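Local coordinates for uncharacterized conserved protein of COG5135 (Nostoc punctiforme, PDB 2I51) that binds flavin mononucleotide as a flavoprotein related to pyridoxamine 5'-phosphate oxidase, though the reaction it catalyses, if any, is not established, at residues L43-F48 with I77-P82; L15-S20 with T84-R89; A5-A10 with L160-V165. All blocks are in the same frame, centred on the assembly; numbering follows the deposited sequence.

Contact 1: residues L43-F48 with I77-P82; sequences LVFRGF and ICWYFP. With FMN (flavin mononucleotide), chain C; FMN (flavin mononucleotide), chain P.
W79 drives the edge of its indole into the face of F45, and this one aromatic pair is the whole of the direct contact between L43-F48 and I77-P82. The leading atom is CH2 of W79, which comes within 3.6 Å of CG of F45 and sits over the centre of the phenyl ring. The planes meet at 51°, so the edge-to-face pair is tilted well away from a strict T. Both side chains reach out with CG anti to their own backbone N (chi1 170° for F45, -167° for W79), and these extended branches span the 9.7 Å between CA of F45 and CA of W79, the nearest CA pair of the two segments. The other face of F45 is covered by the backbone N of G47, 3.4 Å above the ring plane, so the phenyl is sandwiched. W79 is held in its rotation by a hydrogen bond from NE1 to the carbonyl of A24, while CZ of F81 lies over one of its faces. With only an alanine in place of F45, the W79 edge is likely to face a gap and the backbone N of G47 to lose its ring cover. Just before F45, V44 N donates a nearly straight bond of 3.1 Å to flavin O4, and CD2 of L43 packs 3.5 Å from flavin N3. Y80 instead meets the dimethylbenzene end of the second flavin, its CD1 lying 3.7 Å from C8M. An aromatic core lying between two flavin sites suits the dimeric FMN-binding split barrel of the pyridoxamine 5'-phosphate oxidase family.

Contact 2: residues L15-S20 with T84-R89; sequences LHRNRS and TREQFR. With FMN (flavin mononucleotide), chain P.
R17 lays its guanidinium over the methyl group of T84, and its far nitrogen reaches on to E86, so one side chain makes both an apolar and an ionic contact. CG2 of T84 lies over the centre of the guanidinium, 3.6 Å from NE of R17. The arginine chain bends at its third torsion (chi3 -63°), which brings NH2 to 3.0 Å from OE2 of E86. This salt bridge is not a flat, two-pronged pairing: the guanidinium and carboxylate planes stand 84° apart. One water completes it, accepting from R17 NH2 and donating to OE1 of E86, while NE of R17 is taken up by the carbonyl of H13. N18, the first residue past the helix to leave helical geometry, comes next. Its ND2 gives T84 OG1 a hydrogen bond of 3.0 Å at 164°, with the hydroxyl oxygen close to the amide plane. The same ND2 also serves A14 O, and OD1 receives the backbone N of N83, so the amide is fixed at both ends.

On the other segment, T84 OG1 donates a hydrogen bond of 2.6 Å to OE2 of E86, which accepts with its anti lone pair. Farther along strand 86-97, Q87 and R89 turn to the cofactor: Q87 NE2 bonds O2' of the flavin at 3.0 Å, and R89 NH1 bonds phosphate oxygen O3P at 3.1 Å. The contact thus holds a chain of hydrogen bonds from the N18 amide through the T84 hydroxyl to the E86 carboxylate. With an arginine, a hydroxyl and, at OE1, H167 all directed at it, the E86 carboxylate is likely to be stabilised in its ionised form.

Contact 3: residues A5-A10 with L160-V165; sequences APWRGA and LDPVQV
W7 receives V165 on one face of its indole and P162 farther along, packing the turn that leads into helix 8-17 onto strand 155-169 in the antiparallel sheet of the FMN-binding split barrel. CG2 of V165 stands 3.7 Å from the centroid of the five-membered ring, only 15° off the normal, a clear CH-pi contact. The methyl is put there by a first torsion that sets CG2 of V165 beside its backbone N and anti to the carbonyl carbon. P162 touches the benzene half of the indole obliquely, its CG lying 3.9 Å from CZ2 of W7.

The second shell fixes both partners. W7 is the third residue of a type I turn from A5 to R8, closed by the bond from R8 N to A5 O, and its CG lies between backbone N and carbonyl carbon (chi1 42°), which folds the indole toward the strand. W188 and Y180 meet it in edge-to-face pairs, and M90 of strand 86-97 packs against both W7 and V165. Across the contact, the chain turns a corner at V163, where V163 and Q164 form a classic bulge opposite A91; P162 and V165, on either side of that corner, thereby reach the same indole. On the opposite face of the W7 ring from V165, CB of A5 lies 3.3 Å above the plane.

The first segments come along the chain in the order 5-10, 15-20, 43-48, and the second in the reverse order, 77-82, 84-89, 160-165, so contact 3 encloses contact 2, which encloses contact 1. Contacts 2 and 3 use opposite ends of helix 8-17, and their centres lie about 15 Å apart; contact 1 is about 9 Å from contact 2 and 12 Å from contact 3. All three reach one antiparallel sheet, where strands 74-81 and 86-97 are neighbours, as are 86-97 and 155-169. The helix thus packs against the sheet, whose residues in contacts 1 and 2 line flavin sites shared between two subunits.

Contact 1: residues L43-F48 with I77-P82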
loop_
_atom_site.group_PDB
_atom_site.type_symbol
_atom_site.label_atom_id
_atom_site.label_comp_id
_atom_site.label_asym_id
_atom_site.label_seq_id
_atom_site.Cartn_x
_atom_site.Cartn_y
_atom_site.Cartn_z
ATOM N N LEU A 43 -2.480 -7.767 0.400
ATOM C CA LEU A 43 -2.504 -9.176 0.098
ATOM C C LEU A 43 -1.644 -9.905 1.099
ATOM O O LEU A 43 -0.785 -9.315 1.736
ATOM C CB LEU A 43 -1.890 -9.484 -1.266
ATOM C CG LEU A 43 -2.375 -8.653 -2.442
ATOM C CD1 LEU A 43 -1.512 -8.969 -3.707
ATOM C CD2 LEU A 43 -3.791 -8.955 -2.608
ATOM N N VAL A 44 -1.828 -11.217 1.244
ATOM C CA VAL A 44 -0.917 -12.078 2.009
ATOM C C VAL A 44 0.210 -12.605 1.153
ATOM O O VAL A 44 -0.043 -13.192 0.089
ATOM C CB VAL A 44 -1.703 -13.297 2.553
ATOM C CG1 VAL A 44 -0.762 -14.256 3.357
ATOM C CG2 VAL A 44 -2.891 -12.835 3.428
ATOM N N PHE A 45 1.458 -12.393 1.568
ATOM C CA PHE A 45 2.603 -13.005 0.928
ATOM C C PHE A 45 2.579 -14.507 1.212
ATOM O O PHE A 45 2.511 -14.936 2.350
ATOM C CB PHE A 45 3.859 -12.403 1.549
ATOM C CG PHE A 45 5.132 -13.098 1.181
ATOM C CD1 PHE A 45 5.623 -13.026 -0.121
ATOM C CD2 PHE A 45 5.848 -13.789 2.128
ATOM C CE1 PHE A 45 6.817 -13.659 -0.429
ATOM C CE2 PHE A 45 7.041 -14.394 1.821
ATOM C CZ PHE A 45 7.526 -14.311 0.560
ATOM N N ARG A 46 2.698 -15.275 0.137
ATOM C CA ARG A 46 2.631 -16.735 0.208
ATOM C C ARG A 46 3.931 -17.410 -0.211
ATOM O O ARG A 46 3.913 -18.493 -0.821
ATOM C CB ARG A 46 1.460 -17.230 -0.634
ATOM C CG ARG A 46 0.167 -16.493 -0.283
ATOM C CD ARG A 46 -1.050 -17.309 -0.370
ATOM N NE ARG A 46 -2.220 -16.723 0.295
ATOM C CZ ARG A 46 -2.829 -17.267 1.361
ATOM N NH1 ARG A 46 -2.348 -18.349 1.938
ATOM N NH2 ARG A 46 -3.890 -16.693 1.899
ATOM N N GLY A 47 5.071 -16.784 0.081
ATOM C CA GLY A 47 6.361 -17.353 -0.213
ATOM C C GLY A 47 6.871 -17.047 -1.606
ATOM O O GLY A 47 6.175 -16.501 -2.437
ATOM N N PHE A 48 8.125 -17.379 -1.855
ATOM C CA PHE A 48 8.691 -17.376 -3.187
ATOM C C PHE A 48 8.392 -18.667 -3.939
ATOM O O PHE A 48 8.350 -19.742 -3.352
ATOM C CB PHE A 48 10.191 -17.180 -3.082
ATOM C CG PHE A 48 10.569 -15.780 -2.580
ATOM C CD1 PHE A 48 10.688 -14.714 -3.461
ATOM C CD2 PHE A 48 10.740 -15.556 -1.222
ATOM C CE1 PHE A 48 11.006 -13.425 -2.991
ATOM C CE2 PHE A 48 11.021 -14.274 -0.755
ATOM C CZ PHE A 48 11.122 -13.229 -1.632
ATOM N N ILE A 77 4.868 -3.310 -4.973
ATOM C CA ILE A 77 4.458 -3.617 -3.623
ATOM C C ILE A 77 5.219 -2.729 -2.636
ATOM O O ILE A 77 6.341 -2.273 -2.886
ATOM C CB ILE A 77 4.590 -5.094 -3.290
ATOM C CG1 ILE A 77 6.055 -5.529 -3.455
ATOM C CG2 ILE A 77 3.566 -5.928 -4.108
ATOM C CD1 ILE A 77 6.346 -6.913 -2.853
ATOM N N CYS A 78 4.558 -2.427 -1.521
ATOM C CA CYS A 78 5.192 -1.806 -0.387
ATOM C C CYS A 78 4.934 -2.729 0.760
ATOM O O CYS A 78 3.805 -3.121 1.031
ATOM C CB CYS A 78 4.625 -0.436 -0.132
ATOM S SG CYS A 78 5.465 0.416 1.211
ATOM N N TRP A 79 6.015 -3.088 1.448
ATOM C CA TRP A 79 5.991 -4.107 2.515
ATOM C C TRP A 79 6.710 -3.546 3.733
ATOM O O TRP A 79 7.924 -3.300 3.683
ATOM C CB TRP A 79 6.664 -5.327 2.010
ATOM C CG TRP A 79 6.489 -6.598 2.827
ATOM C CD1 TRP A 79 5.798 -6.786 3.998
ATOM C CD2 TRP A 79 6.947 -7.892 2.406
ATOM N NE1 TRP A 79 5.796 -8.145 4.315
ATOM C CE2 TRP A 79 6.466 -8.828 3.350
ATOM C CE3 TRP A 79 7.633 -8.355 1.289
ATOM C CZ2 TRP A 79 6.716 -10.209 3.217
ATOM C CZ3 TRP A 79 7.944 -9.685 1.195
ATOM C CH2 TRP A 79 7.464 -10.581 2.137
ATOM N N TYR A 80 5.965 -3.307 4.797
ATOM C CA TYR A 80 6.492 -2.753 6.016
ATOM C C TYR A 80 6.528 -3.807 7.109
ATOM O O TYR A 80 5.529 -4.539 7.351
ATOM C CB TYR A 80 5.679 -1.505 6.495
ATOM C CG TYR A 80 6.215 -0.914 7.745
ATOM C CD1 TYR A 80 7.476 -0.324 7.747
ATOM C CD2 TYR A 80 5.552 -1.006 8.963
ATOM C CE1 TYR A 80 8.058 0.160 8.896
ATOM C CE2 TYR A 80 6.131 -0.506 10.139
ATOM C CZ TYR A 80 7.385 0.105 10.102
ATOM O OH TYR A 80 7.978 0.573 11.227
ATOM N N PHE A 81 7.669 -3.902 7.785
ATOM C CA PHE A 81 7.936 -4.881 8.840
ATOM C C PHE A 81 7.988 -4.156 10.165
ATOM O O PHE A 81 8.926 -3.454 10.459
ATOM C CB PHE A 81 9.268 -5.570 8.556
ATOM C CG PHE A 81 9.195 -6.572 7.448
ATOM C CD1 PHE A 81 8.840 -7.867 7.690
ATOM C CD2 PHE A 81 9.456 -6.196 6.137
ATOM C CE1 PHE A 81 8.787 -8.823 6.640
ATOM C CE2 PHE A 81 9.374 -7.095 5.095
ATOM C CZ PHE A 81 9.076 -8.418 5.336
ATOM N N PRO A 82 6.922 -4.298 10.979
ATOM C CA PRO A 82 6.810 -3.435 12.133
ATOM C C PRO A 82 7.758 -3.643 13.282
ATOM O O PRO A 82 8.074 -2.683 13.984
ATOM C CB PRO A 82 5.346 -3.619 12.576
ATOM C CG PRO A 82 4.665 -4.182 11.511
ATOM C CD PRO A 82 5.690 -5.062 10.745
HETATM N N1 FMN C . -7.206 -10.151 -1.482
HETATM C C2 FMN C . -6.674 -11.022 -2.358
HETATM O O2 FMN C . -7.039 -11.071 -3.537
HETATM N N3 FMN C . -5.651 -11.855 -1.951
HETATM C C4 FMN C . -5.168 -11.859 -0.676
HETATM O O4 FMN C . -4.122 -12.532 -0.346
HETATM C C4A FMN C . -5.707 -10.967 0.237
HETATM N N5 FMN C . -5.275 -10.943 1.553
HETATM C C5A FMN C . -5.724 -9.875 2.375
HETATM C C6 FMN C . -5.216 -9.761 3.651
HETATM C C7 FMN C . -5.632 -8.749 4.532
HETATM C C7M FMN C . -4.877 -8.501 5.812
HETATM C C8 FMN C . -6.632 -7.891 4.080
HETATM C C8M FMN C . -6.939 -6.622 4.887
HETATM C C9 FMN C . -7.164 -8.016 2.795
HETATM C C9A FMN C . -6.742 -9.036 1.955
HETATM N N10 FMN C . -7.265 -9.198 0.692
HETATM C C10 FMN C . -6.734 -10.095 -0.183
HETATM C "C1'" FMN C . -8.480 -8.399 0.234
HETATM C "C2'" FMN C . -7.972 -7.228 -0.617
HETATM O "O2'" FMN C . -7.270 -6.264 0.208
HETATM C "C3'" FMN C . -9.076 -6.541 -1.444
HETATM O "O3'" FMN C . -10.117 -6.185 -0.556
HETATM C "C4'" FMN C . -9.604 -7.567 -2.468
HETATM O "O4'" FMN C . -8.586 -8.361 -3.085
HETATM C "C5'" FMN C . -10.295 -6.778 -3.579
HETATM O "O5'" FMN C . -9.348 -5.902 -4.179
HETATM P P FMN C . -9.557 -5.400 -5.655
HETATM O O1P FMN C . -9.370 -6.504 -6.632
HETATM O O2P FMN C . -11.019 -4.855 -5.713
HETATM O O3P FMN C . -8.643 -4.235 -5.859
HETATM N N1 FMN P . 8.096 9.527 3.653
HETATM C C2 FMN P . 7.431 10.743 3.632
HETATM O O2 FMN P . 7.588 11.533 2.694
HETATM N N3 FMN P . 6.551 11.056 4.623
HETATM C C4 FMN P . 6.305 10.274 5.726
HETATM O O4 FMN P . 5.413 10.535 6.540
HETATM C C4A FMN P . 6.972 9.053 5.770
HETATM N N5 FMN P . 6.773 8.208 6.861
HETATM C C5A FMN P . 7.309 6.922 6.783
HETATM C C6 FMN P . 7.021 6.007 7.784
HETATM C C7 FMN P . 7.557 4.712 7.767
HETATM C C7M FMN P . 7.110 3.696 8.805
HETATM C C8 FMN P . 8.393 4.339 6.727
HETATM C C8M FMN P . 8.800 2.870 6.549
HETATM C C9 FMN P . 8.712 5.254 5.748
HETATM C C9A FMN P . 8.182 6.562 5.750
HETATM N N10 FMN P . 8.521 7.498 4.760
HETATM C C10 FMN P . 7.849 8.720 4.715
HETATM C "C1'" FMN P . 9.522 7.223 3.686
HETATM C "C2'" FMN P . 8.787 6.774 2.442
HETATM O "O2'" FMN P . 8.220 5.443 2.604
HETATM C "C3'" FMN P . 9.694 6.832 1.199
HETATM O "O3'" FMN P . 10.894 6.071 1.432
HETATM C "C4'" FMN P . 10.089 8.277 0.950
HETATM O "O4'" FMN P . 9.024 9.208 1.143
HETATM C "C5'" FMN P . 10.516 8.366 -0.498
HETATM O "O5'" FMN P . 9.447 8.048 -1.351
HETATM P P FMN P . 9.368 8.494 -2.873
HETATM O O1P FMN P . 9.066 9.969 -2.913
HETATM O O2P FMN P . 10.781 8.209 -3.377
HETATM O O3P FMN P . 8.329 7.663 -3.526
#

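Contact 2: residues L15-S20 with T84-R89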
loop_
_atom_site.group_PDB
_atom_site.type_symbol
_atom_site.label_atom_id
_atom_site.label_comp_id
_atom_site.label_asym_id
_atom_site.label_seq_id
_atom_site.Cartn_x
_atom_site.Cartn_y
_atom_site.Cartn_z
ATOM N N LEU A 15 11.714 -11.319 7.549
ATOM C CA LEU A 15 10.649 -12.281 7.861
ATOM C C LEU A 15 10.942 -12.978 9.187
ATOM O O LEU A 15 10.068 -13.110 10.052
ATOM C CB LEU A 15 10.537 -13.331 6.747
ATOM C CG LEU A 15 9.867 -12.823 5.479
ATOM C CD1 LEU A 15 10.190 -13.755 4.314
ATOM C CD2 LEU A 15 8.345 -12.669 5.690
ATOM N N HIS A 16 12.171 -13.421 9.398
ATOM C CA HIS A 16 12.505 -14.108 10.613
ATOM C C HIS A 16 12.311 -13.241 11.857
ATOM O O HIS A 16 11.768 -13.688 12.874
ATOM C CB HIS A 16 13.911 -14.689 10.515
ATOM C CG HIS A 16 14.317 -15.462 11.708
ATOM N ND1 HIS A 16 13.668 -16.624 12.078
ATOM C CD2 HIS A 16 15.289 -15.244 12.620
ATOM C CE1 HIS A 16 14.236 -17.079 13.195
ATOM N NE2 HIS A 16 15.216 -16.256 13.548
ATOM N N ARG A 17 12.777 -12.000 11.801
ATOM C CA ARG A 17 12.732 -11.125 12.961
ATOM C C ARG A 17 11.351 -10.571 13.205
ATOM O O ARG A 17 11.112 -9.990 14.266
ATOM C CB ARG A 17 13.732 -9.995 12.818
ATOM C CG ARG A 17 15.154 -10.411 12.948
ATOM C CD ARG A 17 16.072 -9.236 12.900
ATOM N NE ARG A 17 15.938 -8.608 11.600
ATOM C CZ ARG A 17 16.473 -7.459 11.231
ATOM N NH1 ARG A 17 17.259 -6.784 12.035
ATOM N NH2 ARG A 17 16.231 -7.018 9.996
ATOM N N ASN A 18 10.432 -10.796 12.291
ATOM C CA ASN A 18 9.029 -10.392 12.441
ATOM C C ASN A 18 8.061 -11.562 12.586
ATOM O O ASN A 18 6.846 -11.372 12.513
ATOM C CB ASN A 18 8.591 -9.456 11.301
ATOM C CG ASN A 18 9.221 -8.106 11.392
ATOM O OD1 ASN A 18 8.576 -7.159 11.859
ATOM N ND2 ASN A 18 10.461 -7.969 10.974
ATOM N N ARG A 19 8.575 -12.769 12.807
ATOM C CA ARG A 19 7.772 -13.982 12.791
ATOM C C ARG A 19 6.722 -14.012 13.921
ATOM O O ARG A 19 5.765 -14.794 13.771
ATOM C CB ARG A 19 8.676 -15.204 12.845
ATOM C CG ARG A 19 9.379 -15.427 14.107
ATOM C CD ARG A 19 10.397 -16.583 13.959
ATOM N NE ARG A 19 11.062 -16.885 15.203
ATOM C CZ ARG A 19 12.004 -16.168 15.786
ATOM N NH1 ARG A 19 12.501 -15.057 15.257
ATOM N NH2 ARG A 19 12.512 -16.596 16.941
ATOM N N SER A 20 6.883 -13.202 14.963
ATOM C CA SER A 20 5.907 -13.170 16.094
ATOM C C SER A 20 4.633 -12.441 15.651
ATOM O O SER A 20 3.620 -12.500 16.365
ATOM C CB SER A 20 6.483 -12.479 17.311
ATOM O OG SER A 20 6.822 -11.139 17.091
ATOM N N THR A 84 10.982 -4.590 13.074
ATOM C CA THR A 84 12.294 -4.126 12.697
ATOM C C THR A 84 12.308 -2.763 12.021
ATOM O O THR A 84 13.385 -2.247 11.750
ATOM C CB THR A 84 12.965 -5.151 11.779
ATOM O OG1 THR A 84 12.097 -5.449 10.696
ATOM C CG2 THR A 84 13.270 -6.470 12.568
ATOM N N ARG A 85 11.130 -2.167 11.804
ATOM C CA ARG A 85 11.037 -0.791 11.259
ATOM C C ARG A 85 11.780 -0.677 9.914
ATOM O O ARG A 85 12.595 0.218 9.691
ATOM C CB ARG A 85 11.520 0.242 12.278
ATOM C CG ARG A 85 10.752 0.200 13.586
ATOM C CD ARG A 85 11.214 1.328 14.559
ATOM N NE ARG A 85 10.939 2.659 14.029
ATOM C CZ ARG A 85 11.788 3.688 13.963
ATOM N NH1 ARG A 85 13.052 3.653 14.435
ATOM N NH2 ARG A 85 11.349 4.806 13.421
ATOM N N GLU A 86 11.477 -1.614 9.005
ATOM C CA GLU A 86 12.054 -1.601 7.665
ATOM C C GLU A 86 11.001 -1.752 6.594
ATOM O O GLU A 86 9.957 -2.369 6.845
ATOM C CB GLU A 86 13.141 -2.658 7.539
ATOM C CG GLU A 86 12.677 -4.027 7.634
ATOM C CD GLU A 86 13.848 -5.029 7.779
ATOM O OE1 GLU A 86 14.757 -5.037 6.925
ATOM O OE2 GLU A 86 13.794 -5.845 8.723
ATOM N N GLN A 87 11.251 -1.184 5.423
ATOM C CA GLN A 87 10.330 -1.204 4.343
ATOM C C GLN A 87 11.027 -1.726 3.097
ATOM O O GLN A 87 12.178 -1.363 2.847
ATOM C CB GLN A 87 9.843 0.212 4.075
ATOM C CG GLN A 87 8.995 0.429 2.815
ATOM C CD GLN A 87 8.552 1.854 2.672
ATOM O OE1 GLN A 87 7.397 2.163 2.983
ATOM N NE2 GLN A 87 9.432 2.710 2.219
ATOM N N PHE A 88 10.345 -2.598 2.351
ATOM C CA PHE A 88 10.766 -2.996 1.019
ATOM C C PHE A 88 9.718 -2.536 0.013
ATOM O O PHE A 88 8.523 -2.837 0.145
ATOM C CB PHE A 88 10.946 -4.497 0.885
ATOM C CG PHE A 88 11.985 -5.086 1.755
ATOM C CD1 PHE A 88 11.776 -5.287 3.101
ATOM C CD2 PHE A 88 13.221 -5.441 1.198
ATOM C CE1 PHE A 88 12.772 -5.874 3.920
ATOM C CE2 PHE A 88 14.205 -6.039 2.011
ATOM C CZ PHE A 88 13.958 -6.268 3.364
ATOM N N ARG A 89 10.165 -1.830 -0.992
ATOM C CA ARG A 89 9.331 -1.489 -2.142
ATOM C C ARG A 89 9.859 -2.304 -3.295
ATOM O O ARG A 89 11.072 -2.339 -3.494
ATOM C CB ARG A 89 9.395 0.007 -2.456
ATOM C CG ARG A 89 8.781 0.838 -1.382
ATOM C CD ARG A 89 9.115 2.321 -1.561
ATOM N NE ARG A 89 8.566 2.825 -2.829
ATOM C CZ ARG A 89 8.696 4.074 -3.277
ATOM N NH1 ARG A 89 9.455 4.871 -2.616
ATOM N NH2 ARG A 89 8.117 4.454 -4.425
HETATM N N1 FMN P . 8.096 9.527 3.653
HETATM C C2 FMN P . 7.431 10.743 3.632
HETATM O O2 FMN P . 7.588 11.533 2.694
HETATM N N3 FMN P . 6.551 11.056 4.623
HETATM C C4 FMN P . 6.305 10.274 5.726
HETATM O O4 FMN P . 5.413 10.535 6.540
HETATM C C4A FMN P . 6.972 9.053 5.770
HETATM N N5 FMN P . 6.773 8.208 6.861
HETATM C C5A FMN P . 7.309 6.922 6.783
HETATM C C6 FMN P . 7.021 6.007 7.784
HETATM C C7 FMN P . 7.557 4.712 7.767
HETATM C C7M FMN P . 7.110 3.696 8.805
HETATM C C8 FMN P . 8.393 4.339 6.727
HETATM C C8M FMN P . 8.800 2.870 6.549
HETATM C C9 FMN P . 8.712 5.254 5.748
HETATM C C9A FMN P . 8.182 6.562 5.750
HETATM N N10 FMN P . 8.521 7.498 4.760
HETATM C C10 FMN P . 7.849 8.720 4.715
HETATM C "C1'" FMN P . 9.522 7.223 3.686
HETATM C "C2'" FMN P . 8.787 6.774 2.442
HETATM O "O2'" FMN P . 8.220 5.443 2.604
HETATM C "C3'" FMN P . 9.694 6.832 1.199
HETATM O "O3'" FMN P . 10.894 6.071 1.432
HETATM C "C4'" FMN P . 10.089 8.277 0.950
HETATM O "O4'" FMN P . 9.024 9.208 1.143
HETATM C "C5'" FMN P . 10.516 8.366 -0.498
HETATM O "O5'" FMN P . 9.447 8.048 -1.351
HETATM P P FMN P . 9.368 8.494 -2.873
HETATM O O1P FMN P . 9.066 9.969 -2.913
HETATM O O2P FMN P . 10.781 8.209 -3.377
HETATM O O3P FMN P . 8.329 7.663 -3.526
HETATM O O HOH W 1 17.028 -4.461 8.897
#

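Contact 3: residues A5-A10 with L160-V165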
loop_
_atom_site.group_PDB
_atom_site.type_symbol
_atom_site.label_atom_id
_atom_site.label_comp_id
_atom_site.label_asym_id
_atom_site.label_seq_id
_atom_site.Cartn_x
_atom_site.Cartn_y
_atom_site.Cartn_z
ATOM N N ALA A 5 18.507 -13.540 -5.815
ATOM C CA ALA A 5 18.684 -12.109 -5.919
ATOM C C ALA A 5 19.339 -11.599 -4.647
ATOM O O ALA A 5 19.162 -12.156 -3.556
ATOM C CB ALA A 5 17.311 -11.444 -6.125
ATOM N N PRO A 6 20.106 -10.507 -4.748
ATOM C CA PRO A 6 20.935 -10.050 -3.640
ATOM C C PRO A 6 20.189 -9.477 -2.450
ATOM O O PRO A 6 20.787 -9.260 -1.409
ATOM C CB PRO A 6 21.799 -8.959 -4.302
ATOM C CG PRO A 6 21.018 -8.492 -5.439
ATOM C CD PRO A 6 20.389 -9.742 -5.979
ATOM N N TRP A 7 18.898 -9.237 -2.608
ATOM C CA TRP A 7 18.028 -8.754 -1.548
ATOM C C TRP A 7 17.283 -9.888 -0.861
ATOM O O TRP A 7 16.541 -9.644 0.106
ATOM C CB TRP A 7 17.001 -7.706 -2.057
ATOM C CG TRP A 7 16.377 -8.066 -3.385
ATOM C CD1 TRP A 7 16.763 -7.609 -4.593
ATOM C CD2 TRP A 7 15.301 -8.996 -3.631
ATOM N NE1 TRP A 7 16.014 -8.175 -5.570
ATOM C CE2 TRP A 7 15.105 -9.035 -5.032
ATOM C CE3 TRP A 7 14.467 -9.768 -2.818
ATOM C CZ2 TRP A 7 14.112 -9.830 -5.624
ATOM C CZ3 TRP A 7 13.509 -10.572 -3.394
ATOM C CH2 TRP A 7 13.345 -10.605 -4.805
ATOM N N ARG A 8 17.515 -11.129 -1.295
ATOM C CA ARG A 8 16.799 -12.244 -0.694
ATOM C C ARG A 8 17.191 -12.472 0.766
ATOM O O ARG A 8 16.323 -12.792 1.592
ATOM C CB ARG A 8 16.958 -13.532 -1.496
ATOM C CG ARG A 8 16.177 -13.533 -2.782
ATOM C CD ARG A 8 14.741 -13.788 -2.592
ATOM N NE ARG A 8 14.352 -15.093 -2.029
ATOM C CZ ARG A 8 14.106 -16.179 -2.760
ATOM N NH1 ARG A 8 14.280 -16.173 -4.071
ATOM N NH2 ARG A 8 13.666 -17.291 -2.187
ATOM N N GLY A 9 18.458 -12.303 1.093
ATOM C CA GLY A 9 18.866 -12.420 2.472
ATOM C C GLY A 9 18.228 -11.393 3.377
ATOM O O GLY A 9 17.816 -11.710 4.508
ATOM N N ALA A 10 18.092 -10.167 2.870
ATOM C CA ALA A 10 17.463 -9.082 3.630
ATOM C C ALA A 10 16.018 -9.443 3.929
ATOM O O ALA A 10 15.497 -9.242 5.067
ATOM C CB ALA A 10 17.566 -7.732 2.870
ATOM N N LEU A 160 4.808 -11.945 -8.725
ATOM C CA LEU A 160 5.554 -10.725 -8.969
ATOM C C LEU A 160 7.028 -11.053 -9.137
ATOM O O LEU A 160 7.631 -11.721 -8.285
ATOM C CB LEU A 160 5.364 -9.754 -7.802
ATOM C CG LEU A 160 6.228 -8.490 -7.950
ATOM C CD1 LEU A 160 5.686 -7.632 -9.012
ATOM C CD2 LEU A 160 6.215 -7.750 -6.571
ATOM N N ASP A 161 7.598 -10.577 -10.242
ATOM C CA ASP A 161 9.037 -10.716 -10.532
ATOM C C ASP A 161 9.718 -9.363 -10.380
ATOM O O ASP A 161 9.653 -8.551 -11.313
ATOM C CB ASP A 161 9.274 -11.223 -11.948
ATOM C CG ASP A 161 10.756 -11.615 -12.187
ATOM O OD1 ASP A 161 11.471 -12.013 -11.219
ATOM O OD2 ASP A 161 11.134 -11.642 -13.370
ATOM N N PRO A 162 10.322 -9.102 -9.203
ATOM C CA PRO A 162 10.904 -7.773 -9.034
ATOM C C PRO A 162 12.061 -7.457 -9.974
ATOM O O PRO A 162 12.932 -8.290 -10.181
ATOM C CB PRO A 162 11.409 -7.794 -7.594
ATOM C CG PRO A 162 10.608 -8.843 -6.905
ATOM C CD PRO A 162 10.471 -9.903 -7.968
ATOM N N VAL A 163 12.013 -6.258 -10.534
ATOM C CA VAL A 163 13.202 -5.768 -11.211
ATOM C C VAL A 163 13.827 -4.563 -10.533
ATOM O O VAL A 163 14.949 -4.207 -10.854
ATOM C CB VAL A 163 12.958 -5.499 -12.706
ATOM C CG1 VAL A 163 12.457 -6.741 -13.387
ATOM C CG2 VAL A 163 12.005 -4.335 -12.900
ATOM N N GLN A 164 13.155 -3.985 -9.543
ATOM C CA GLN A 164 13.731 -2.924 -8.760
ATOM C C GLN A 164 13.250 -3.090 -7.336
ATOM O O GLN A 164 12.053 -3.328 -7.115
ATOM C CB GLN A 164 13.352 -1.526 -9.268
ATOM C CG GLN A 164 14.130 -0.397 -8.585
ATOM C CD GLN A 164 14.188 0.906 -9.351
ATOM O OE1 GLN A 164 13.793 1.950 -8.838
ATOM N NE2 GLN A 164 14.719 0.860 -10.558
ATOM N N VAL A 165 14.169 -2.978 -6.371
ATOM C CA VAL A 165 13.847 -3.106 -4.962
ATOM C C VAL A 165 14.500 -1.943 -4.207
ATOM O O VAL A 165 15.694 -1.685 -4.393
ATOM C CB VAL A 165 14.317 -4.452 -4.409
ATOM C CG1 VAL A 165 14.101 -4.544 -2.872
ATOM C CG2 VAL A 165 13.601 -5.587 -5.141
#